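Local coordinates for amphiphysin (Drosophila melanogaster, PDB 1URU), which dimerises through its BAR domain and probably binds and senses curved membranes during endocytosis, at residues A[103-108]-A[220-225]; A[61-66]-A[213-218]; A[115-120]-A[208-213]. One frame throughout, in Å; residues are numbered along the deposited sequence.

Contact 1: residues A[103-108]-A[220-225]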
loop_
_atom_site.group_PDB
_atom_site.type_symbol
_atom_site.label_atom_id
_atom_site.label_comp_id
_atom_site.label_asym_id
_atom_site.label_seq_id
_atom_site.Cartn_x
_atom_site.Cartn_y
_atom_site.Cartn_z
ATOM N N GLU A 103 -11.438 -7.868 4.624
ATOM C CA GLU A 103 -11.212 -8.175 3.215
ATOM C C GLU A 103 -12.188 -7.417 2.334
ATOM O O GLU A 103 -11.830 -6.978 1.249
ATOM C CB GLU A 103 -11.337 -9.682 2.941
ATOM C CG GLU A 103 -10.095 -10.495 3.304
ATOM C CD GLU A 103 -10.177 -11.951 2.847
ATOM O OE1 GLU A 103 -10.552 -12.208 1.682
ATOM O OE2 GLU A 103 -9.866 -12.853 3.654
ATOM N N SER A 104 -13.421 -7.280 2.812
ATOM C CA SER A 104 -14.498 -6.642 2.072
ATOM C C SER A 104 -14.408 -5.140 2.053
ATOM O O SER A 104 -14.700 -4.539 1.043
ATOM C CB SER A 104 -15.833 -7.042 2.672
ATOM O OG SER A 104 -16.047 -8.420 2.441
ATOM N N LEU A 105 -14.025 -4.524 3.171
ATOM C CA LEU A 105 -13.832 -3.075 3.197
ATOM C C LEU A 105 -12.720 -2.701 2.228
ATOM O O LEU A 105 -12.840 -1.730 1.483
ATOM C CB LEU A 105 -13.452 -2.580 4.574
ATOM C CG LEU A 105 -14.513 -2.730 5.647
ATOM C CD1 LEU A 105 -13.911 -2.409 7.003
ATOM C CD2 LEU A 105 -15.688 -1.825 5.381
ATOM N N TRP A 106 -11.639 -3.471 2.258
ATOM C CA TRP A 106 -10.530 -3.218 1.366
ATOM C C TRP A 106 -11.008 -3.337 -0.077
ATOM O O TRP A 106 -10.524 -2.624 -0.952
ATOM C CB TRP A 106 -9.381 -4.203 1.602
ATOM C CG TRP A 106 -8.321 -3.778 2.628
ATOM C CD1 TRP A 106 -8.242 -4.166 3.947
ATOM C CD2 TRP A 106 -7.194 -2.918 2.403
ATOM N NE1 TRP A 106 -7.137 -3.607 4.537
ATOM C CE2 TRP A 106 -6.475 -2.835 3.621
ATOM C CE3 TRP A 106 -6.708 -2.214 1.291
ATOM C CZ2 TRP A 106 -5.296 -2.081 3.757
ATOM C CZ3 TRP A 106 -5.531 -1.459 1.429
ATOM C CH2 TRP A 106 -4.841 -1.404 2.652
ATOM N N ALA A 107 -11.963 -4.221 -0.336
ATOM C CA ALA A 107 -12.477 -4.362 -1.692
ATOM C C ALA A 107 -13.472 -3.263 -2.136
ATOM O O ALA A 107 -13.463 -2.916 -3.315
ATOM C CB ALA A 107 -13.067 -5.723 -1.884
ATOM N N ASP A 108 -14.324 -2.733 -1.237
ATOM C CA ASP A 108 -15.157 -1.567 -1.577
ATOM C C ASP A 108 -14.177 -0.454 -1.953
ATOM O O ASP A 108 -14.237 0.077 -3.062
ATOM C CB ASP A 108 -16.070 -1.038 -0.439
ATOM C CG ASP A 108 -16.839 -2.129 0.286
ATOM O OD1 ASP A 108 -17.038 -3.202 -0.318
ATOM O OD2 ASP A 108 -17.291 -2.001 1.472
ATOM N N ASN A 220 -12.625 4.549 8.568
ATOM C CA ASN A 220 -13.430 4.593 9.769
ATOM C C ASN A 220 -14.034 3.226 10.076
ATOM O O ASN A 220 -14.117 2.819 11.236
ATOM C CB ASN A 220 -14.540 5.622 9.602
ATOM C CG ASN A 220 -15.500 5.623 10.744
ATOM O OD1 ASN A 220 -16.682 5.415 10.556
ATOM N ND2 ASN A 220 -14.989 5.835 11.956
ATOM N N GLU A 221 -14.463 2.514 9.040
ATOM C CA GLU A 221 -14.941 1.146 9.230
ATOM C C GLU A 221 -13.775 0.240 9.588
ATOM O O GLU A 221 -13.846 -0.468 10.571
ATOM C CB GLU A 221 -15.686 0.615 7.998
ATOM C CG GLU A 221 -17.007 1.308 7.663
ATOM C CD GLU A 221 -17.904 1.522 8.861
ATOM O OE1 GLU A 221 -18.055 0.596 9.689
ATOM O OE2 GLU A 221 -18.440 2.647 8.979
ATOM N N THR A 222 -12.695 0.284 8.818
ATOM C CA THR A 222 -11.492 -0.473 9.165
ATOM C C THR A 222 -11.052 -0.164 10.596
ATOM O O THR A 222 -10.492 -1.019 11.250
ATOM C CB THR A 222 -10.310 -0.184 8.187
ATOM O OG1 THR A 222 -10.625 -0.574 6.854
ATOM C CG2 THR A 222 -9.150 -1.073 8.483
ATOM N N ALA A 223 -11.299 1.044 11.096
ATOM C CA ALA A 223 -10.915 1.358 12.480
ATOM C C ALA A 223 -11.758 0.577 13.497
ATOM O O ALA A 223 -11.232 -0.041 14.431
ATOM C CB ALA A 223 -11.000 2.841 12.747
ATOM N N LYS A 224 -13.072 0.619 13.298
ATOM C CA LYS A 224 -14.023 -0.184 14.071
ATOM C C LYS A 224 -13.636 -1.667 14.110
ATOM O O LYS A 224 -13.866 -2.322 15.103
ATOM C CB LYS A 224 -15.449 -0.047 13.506
ATOM C CG LYS A 224 -16.126 1.299 13.765
ATOM C CD LYS A 224 -17.586 1.296 13.267
ATOM C CE LYS A 224 -18.081 2.724 12.966
ATOM N NZ LYS A 224 -19.279 2.733 12.055
ATOM N N ILE A 225 -13.062 -2.187 13.033
ATOM C CA ILE A 225 -12.688 -3.594 12.960
ATOM C C ILE A 225 -11.492 -3.876 13.835
ATOM O O ILE A 225 -11.453 -4.880 14.554
ATOM C CB ILE A 225 -12.294 -3.946 11.545
ATOM C CG1 ILE A 225 -13.524 -3.939 10.652
ATOM C CG2 ILE A 225 -11.500 -5.285 11.526
ATOM C CD1 ILE A 225 -13.515 -5.010 9.568
#
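Around Leu105 and Thr222, whose CA atoms stand 6.9 Å apart, helical segments 103-108 and 220-225 run nearly antiparallel, their axes at 171° and 10.1 Å apart at closest approach. Leu105 carries the contact from its side, its CB directed toward the other helix. Both of its methyls, CD1 and CD2, rest 3.6 Å from Glu221 CB, and the two side chains are roughly perpendicular. CD1 has more partners: it sits 3.5 Å from the backbone N of Thr222 and 3.7 Å from Ile225 CD1, a purely apolar touch. Glu221 offers only the aliphatic base of its chain, because the bend at chi2 (-46°) turns the carboxylate away to a salt bridge with Lys224, NZ to OE2 3.2 Å. Thr222 suits a buried place because its OG1 is hydrogen-bonded to the carbonyl of Phe218, one turn back. With an alanine in place of Leu105 both methyls go, which would probably open a gap beside Glu221 and Thr222 and leave Ile225 CD1 without its apolar mate in this segment. The contact belongs to the near-antiparallel packing of helices 92-156 and 172-239, as in the long helical bundle of a BAR domain.

Contact 2: residues A[61-66]-A[213-218]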
loop_
_atom_site.group_PDB
_atom_site.type_symbol
_atom_site.label_atom_id
_atom_site.label_comp_id
_atom_site.label_asym_id
_atom_site.label_seq_id
_atom_site.Cartn_x
_atom_site.Cartn_y
_atom_site.Cartn_z
ATOM N N ASN A 61 -3.313 6.966 -10.335
ATOM C CA ASN A 61 -3.125 5.618 -10.853
ATOM C C ASN A 61 -2.008 4.902 -10.097
ATOM O O ASN A 61 -2.058 3.699 -9.895
ATOM C CB ASN A 61 -2.865 5.619 -12.373
ATOM C CG ASN A 61 -4.155 5.611 -13.184
ATOM O OD1 ASN A 61 -4.292 6.330 -14.164
ATOM N ND2 ASN A 61 -5.106 4.797 -12.777
ATOM N N ASN A 62 -1.014 5.663 -9.670
ATOM C CA ASN A 62 0.057 5.128 -8.852
ATOM C C ASN A 62 -0.503 4.735 -7.475
ATOM O O ASN A 62 -0.176 3.688 -6.960
ATOM C CB ASN A 62 1.204 6.139 -8.746
ATOM C CG ASN A 62 2.357 5.619 -7.916
ATOM O OD1 ASN A 62 2.933 4.576 -8.232
ATOM N ND2 ASN A 62 2.683 6.321 -6.837
ATOM N N TYR A 63 -1.400 5.563 -6.933
ATOM C CA TYR A 63 -2.043 5.313 -5.646
ATOM C C TYR A 63 -2.876 4.054 -5.687
ATOM O O TYR A 63 -2.826 3.252 -4.774
ATOM C CB TYR A 63 -2.931 6.476 -5.287
ATOM C CG TYR A 63 -3.607 6.388 -3.947
ATOM C CD1 TYR A 63 -2.864 6.381 -2.777
ATOM C CD2 TYR A 63 -4.999 6.354 -3.842
ATOM C CE1 TYR A 63 -3.475 6.332 -1.522
ATOM C CE2 TYR A 63 -5.629 6.300 -2.585
ATOM C CZ TYR A 63 -4.845 6.303 -1.433
ATOM O OH TYR A 63 -5.422 6.261 -0.207
ATOM N N ILE A 64 -3.620 3.862 -6.758
ATOM C CA ILE A 64 -4.503 2.712 -6.847
ATOM C C ILE A 64 -3.722 1.395 -6.798
ATOM O O ILE A 64 -4.047 0.512 -6.016
ATOM C CB ILE A 64 -5.306 2.732 -8.139
ATOM C CG1 ILE A 64 -6.153 3.998 -8.237
ATOM C CG2 ILE A 64 -6.128 1.432 -8.251
ATOM C CD1 ILE A 64 -7.622 3.760 -8.163
ATOM N N ARG A 65 -2.723 1.225 -7.653
ATOM C CA ARG A 65 -1.982 -0.028 -7.590
ATOM C C ARG A 65 -1.199 -0.145 -6.275
ATOM O O ARG A 65 -0.978 -1.241 -5.790
ATOM C CB ARG A 65 -1.105 -0.269 -8.839
ATOM C CG ARG A 65 0.027 0.666 -9.031
ATOM C CD ARG A 65 1.307 0.025 -9.612
ATOM N NE ARG A 65 2.440 0.862 -9.205
ATOM C CZ ARG A 65 3.339 0.556 -8.290
ATOM N NH1 ARG A 65 3.341 -0.638 -7.683
ATOM N NH2 ARG A 65 4.267 1.453 -7.995
ATOM N N CYS A 66 -0.812 0.965 -5.665
ATOM C CA CYS A 66 -0.158 0.851 -4.379
ATOM C C CYS A 66 -1.134 0.365 -3.312
ATOM O O CYS A 66 -0.757 -0.404 -2.434
ATOM C CB CYS A 66 0.555 2.141 -3.995
ATOM S SG CYS A 66 2.114 2.280 -4.909
ATOM N N ALA A 213 -14.559 10.869 0.654
ATOM C CA ALA A 213 -15.613 10.079 1.274
ATOM C C ALA A 213 -15.297 8.583 1.229
ATOM O O ALA A 213 -15.671 7.822 2.127
ATOM C CB ALA A 213 -16.921 10.339 0.533
ATOM N N THR A 214 -14.647 8.161 0.151
ATOM C CA THR A 214 -14.292 6.772 -0.045
ATOM C C THR A 214 -13.253 6.422 0.982
ATOM O O THR A 214 -13.351 5.377 1.648
ATOM C CB THR A 214 -13.735 6.583 -1.469
ATOM O OG1 THR A 214 -14.754 6.920 -2.414
ATOM C CG2 THR A 214 -13.394 5.143 -1.775
ATOM N N GLU A 215 -12.284 7.334 1.112
ATOM C CA GLU A 215 -11.223 7.226 2.092
ATOM C C GLU A 215 -11.818 7.224 3.497
ATOM O O GLU A 215 -11.518 6.362 4.298
ATOM C CB GLU A 215 -10.234 8.376 1.946
ATOM C CG GLU A 215 -9.479 8.412 0.628
ATOM C CD GLU A 215 -8.172 7.631 0.638
ATOM O OE1 GLU A 215 -7.986 6.724 1.456
ATOM O OE2 GLU A 215 -7.318 7.936 -0.204
ATOM N N GLN A 216 -12.691 8.177 3.778
ATOM C CA GLN A 216 -13.280 8.315 5.110
ATOM C C GLN A 216 -13.962 7.028 5.537
ATOM O O GLN A 216 -13.718 6.517 6.619
ATOM C CB GLN A 216 -14.274 9.498 5.142
ATOM C CG GLN A 216 -15.576 9.314 5.971
ATOM C CD GLN A 216 -15.326 9.209 7.457
ATOM O OE1 GLN A 216 -14.568 9.994 8.026
ATOM N NE2 GLN A 216 -15.965 8.239 8.094
ATOM N N VAL A 217 -14.821 6.509 4.670
ATOM C CA VAL A 217 -15.617 5.343 5.004
ATOM C C VAL A 217 -14.697 4.149 5.254
ATOM O O VAL A 217 -14.831 3.494 6.277
ATOM C CB VAL A 217 -16.683 5.066 3.909
ATOM C CG1 VAL A 217 -17.064 3.595 3.842
ATOM C CG2 VAL A 217 -17.917 5.926 4.152
ATOM N N PHE A 218 -13.755 3.896 4.337
ATOM C CA PHE A 218 -12.777 2.799 4.466
ATOM C C PHE A 218 -11.979 2.861 5.760
ATOM O O PHE A 218 -11.809 1.861 6.450
ATOM C CB PHE A 218 -11.805 2.822 3.293
ATOM C CG PHE A 218 -10.563 2.022 3.515
ATOM C CD1 PHE A 218 -10.598 0.635 3.471
ATOM C CD2 PHE A 218 -9.344 2.652 3.750
ATOM C CE1 PHE A 218 -9.446 -0.115 3.663
ATOM C CE2 PHE A 218 -8.180 1.912 3.938
ATOM C CZ PHE A 218 -8.237 0.526 3.899
#
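Tyr63 and Glu215 reach toward each other from opposite directions, and this one pair makes the whole contact between 61-66 and 213-218. The phenol oxygen, Tyr63 OH, stands 2.5 Å from Glu215 OE2, a hydrogen bond of weak geometry; Glu215 OE1 is also near, 3.1 Å from Tyr63 OH. Ring and carboxylate planes are turned 48° apart, and OE2 approaches the ring obliquely. With CG anti to the backbone N (chi1 -177°), Tyr63 directs its ring toward the other helix, while Glu215 bends at chi2 (-90°) to bring its carboxylate to the hydroxyl. Tyrosine suits the spot because its long apolar ring carries a hydroxyl to the buried acid. Apart from this closely packed, buried pair, the rest of the two segments makes no contact, and on the far, solvent-facing side of 61-66 the exposed Arg65 makes a weak hydrogen bond through NH2 to Asn62 OD1, 3.4 Å away, within its own helix. The pair thus bridges helices 35-84 and 172-239; Phe109 of helix 92-156 packs against Glu215 within the chain, and Tyr226 of the second subunit packs on the same glutamate.

Contact 3: residues A[115-120]-A[208-213]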
loop_
_atom_site.group_PDB
_atom_site.type_symbol
_atom_site.label_atom_id
_atom_site.label_comp_id
_atom_site.label_asym_id
_atom_site.label_seq_id
_atom_site.Cartn_x
_atom_site.Cartn_y
_atom_site.Cartn_z
ATOM N N ASP A 115 -13.158 2.940 -9.913
ATOM C CA ASP A 115 -14.415 3.048 -10.634
ATOM C C ASP A 115 -15.039 4.421 -10.419
ATOM O O ASP A 115 -14.956 5.274 -11.297
ATOM C CB ASP A 115 -15.381 1.933 -10.216
ATOM C CG ASP A 115 -16.719 2.011 -10.932
ATOM O OD1 ASP A 115 -17.546 1.084 -10.774
ATOM O OD2 ASP A 115 -17.034 2.953 -11.675
ATOM N N GLN A 116 -15.661 4.634 -9.258
ATOM C CA GLN A 116 -16.321 5.910 -8.954
ATOM C C GLN A 116 -15.363 7.120 -9.038
ATOM O O GLN A 116 -15.735 8.135 -9.591
ATOM C CB GLN A 116 -17.009 5.861 -7.578
ATOM C CG GLN A 116 -18.410 5.249 -7.567
ATOM C CD GLN A 116 -18.419 3.735 -7.844
ATOM O OE1 GLN A 116 -17.902 2.939 -7.059
ATOM N NE2 GLN A 116 -18.999 3.345 -8.974
ATOM N N VAL A 117 -14.135 7.005 -8.525
ATOM C CA VAL A 117 -13.212 8.145 -8.484
ATOM C C VAL A 117 -12.441 8.267 -9.769
ATOM O O VAL A 117 -12.271 9.369 -10.287
ATOM C CB VAL A 117 -12.136 8.062 -7.373
ATOM C CG1 VAL A 117 -11.375 9.378 -7.298
ATOM C CG2 VAL A 117 -12.723 7.746 -6.022
ATOM N N LEU A 118 -11.963 7.129 -10.270
ATOM C CA LEU A 118 -10.998 7.099 -11.365
ATOM C C LEU A 118 -11.611 7.455 -12.689
ATOM O O LEU A 118 -11.010 8.235 -13.408
ATOM C CB LEU A 118 -10.317 5.732 -11.487
ATOM C CG LEU A 118 -9.438 5.535 -12.729
ATOM C CD1 LEU A 118 -8.205 6.423 -12.679
ATOM C CD2 LEU A 118 -9.023 4.099 -12.859
ATOM N N ILE A 119 -12.771 6.876 -13.028
ATOM C CA ILE A 119 -13.350 7.034 -14.373
ATOM C C ILE A 119 -13.688 8.501 -14.712
ATOM O O ILE A 119 -13.361 8.956 -15.805
ATOM C CB ILE A 119 -14.587 6.100 -14.615
ATOM C CG1 ILE A 119 -14.165 4.746 -15.175
ATOM C CG2 ILE A 119 -15.546 6.683 -15.638
ATOM C CD1 ILE A 119 -13.851 3.765 -14.141
ATOM N N PRO A 120 -14.370 9.244 -13.837
ATOM C CA PRO A 120 -14.523 10.677 -14.076
ATOM C C PRO A 120 -13.193 11.366 -14.295
ATOM O O PRO A 120 -13.151 12.328 -15.055
ATOM C CB PRO A 120 -15.212 11.176 -12.794
ATOM C CG PRO A 120 -15.993 10.051 -12.371
ATOM C CD PRO A 120 -15.123 8.829 -12.638
ATOM N N LEU A 208 -12.820 15.043 -5.775
ATOM C CA LEU A 208 -12.338 14.983 -4.393
ATOM C C LEU A 208 -13.429 14.616 -3.369
ATOM O O LEU A 208 -13.125 13.988 -2.382
ATOM C CB LEU A 208 -11.638 16.294 -4.018
ATOM C CG LEU A 208 -10.411 16.674 -4.864
ATOM C CD1 LEU A 208 -9.784 17.943 -4.365
ATOM C CD2 LEU A 208 -9.374 15.577 -4.841
ATOM N N GLN A 209 -14.688 14.979 -3.596
ATOM C CA GLN A 209 -15.773 14.624 -2.659
ATOM C C GLN A 209 -15.915 13.128 -2.649
ATOM O O GLN A 209 -15.990 12.514 -1.590
ATOM C CB GLN A 209 -17.119 15.253 -3.058
ATOM C CG GLN A 209 -18.296 15.125 -2.038
ATOM C CD GLN A 209 -18.750 13.665 -1.651
ATOM O OE1 GLN A 209 -19.468 12.978 -2.404
ATOM N NE2 GLN A 209 -18.339 13.228 -0.455
ATOM N N THR A 210 -15.954 12.537 -3.835
ATOM C CA THR A 210 -15.975 11.073 -3.979
ATOM C C THR A 210 -14.741 10.431 -3.344
ATOM O O THR A 210 -14.866 9.465 -2.594
ATOM C CB THR A 210 -16.012 10.662 -5.467
ATOM O OG1 THR A 210 -17.006 11.407 -6.171
ATOM C CG2 THR A 210 -16.454 9.230 -5.634
ATOM N N LEU A 211 -13.560 10.966 -3.662
ATOM C CA LEU A 211 -12.302 10.405 -3.169
ATOM C C LEU A 211 -12.254 10.481 -1.660
ATOM O O LEU A 211 -11.943 9.503 -1.008
ATOM C CB LEU A 211 -11.076 11.125 -3.748
ATOM C CG LEU A 211 -9.726 10.769 -3.117
ATOM C CD1 LEU A 211 -9.426 9.292 -3.278
ATOM C CD2 LEU A 211 -8.598 11.595 -3.698
ATOM N N PHE A 212 -12.573 11.636 -1.100
ATOM C CA PHE A 212 -12.379 11.840 0.339
ATOM C C PHE A 212 -13.362 11.066 1.188
ATOM O O PHE A 212 -13.024 10.647 2.274
ATOM C CB PHE A 212 -12.404 13.328 0.666
ATOM C CG PHE A 212 -11.184 14.063 0.184
ATOM C CD1 PHE A 212 -11.215 15.440 0.025
ATOM C CD2 PHE A 212 -9.997 13.375 -0.123
ATOM C CE1 PHE A 212 -10.087 16.135 -0.416
ATOM C CE2 PHE A 212 -8.876 14.057 -0.568
ATOM C CZ PHE A 212 -8.920 15.454 -0.709
ATOM N N ALA A 213 -14.559 10.869 0.654
ATOM C CA ALA A 213 -15.613 10.079 1.274
ATOM C C ALA A 213 -15.297 8.583 1.229
ATOM O O ALA A 213 -15.671 7.822 2.127
ATOM C CB ALA A 213 -16.921 10.339 0.533
#
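Val117 and Thr210 lie alongside each other, running opposite ways, their methyls meeting flank to flank, with Val117 CG2 4.0 Å from Thr210 CG2. The same threonine methyl also faces the foot of Gln116, where CG2 comes 3.9 Å from Gln116 CB, so a single methyl rests against two consecutive residues of segment 115-120. Thr210 can offer that methyl because its chi1 of -48° sets OG1 beside the backbone N and CG2 opposite it, and OG1 then turns back along the helix to a hydrogen bond with the carbonyl of Thr206. Val117 forks between two neighbours. Its CG2 touches Thr210 and also reaches the backbone, 3.9 Å from Leu211 CA, while CG1 lies 4.0 Å from Leu211 CB; the valine and leucine side chains meet at a slant. Leu211 therefore contributes the root of its side chain here. Gln116 sets off toward the other helix, then bends at chi2 (69°) and carries its amide away, leaving only the aliphatic start of the chain in the contact.

Short, beta-branched residues suit this place because the backbones come close: the axes approach to 9.0 Å, crossing at -151°, and the CA atoms of Val117 and Leu211 are 5.8 Å apart. Segment 115-120 is itself irregular, with a wider pi-type turn at 115-117. Phe60 of helix 35-84 packs on both Val117 and Leu211, so helix 35-84 also packs on this contact. No hydrogen bond or salt bridge links the two segments, which implies that shape and the burial of methyl groups hold them together here, while the one hydroxyl at the interface is satisfied within its own helix and the glutamine keeps its polar end at the exposed margin.

All three contacts use helix 172-239. Contacts 1 and 3 pair it with helix 92-156, their centres about 17 Å apart and without touching, whereas contact 2 joins it to helix 35-84. Contact 2 is buried and polar; contacts 1 and 3 are partly buried and apolar, with glutamate and glutamine at their margins turning polar ends aside. Phe218 ties contact 2 to contact 1, its CZ lying 3.8 Å from Trp106 CE2. Contacts 2 and 3 share Ala213, and Asn61 ND2 packs 3.5 Å from Leu118 CD1. Together they bind three helices into one bundle, and each also has residues packing on the second subunit.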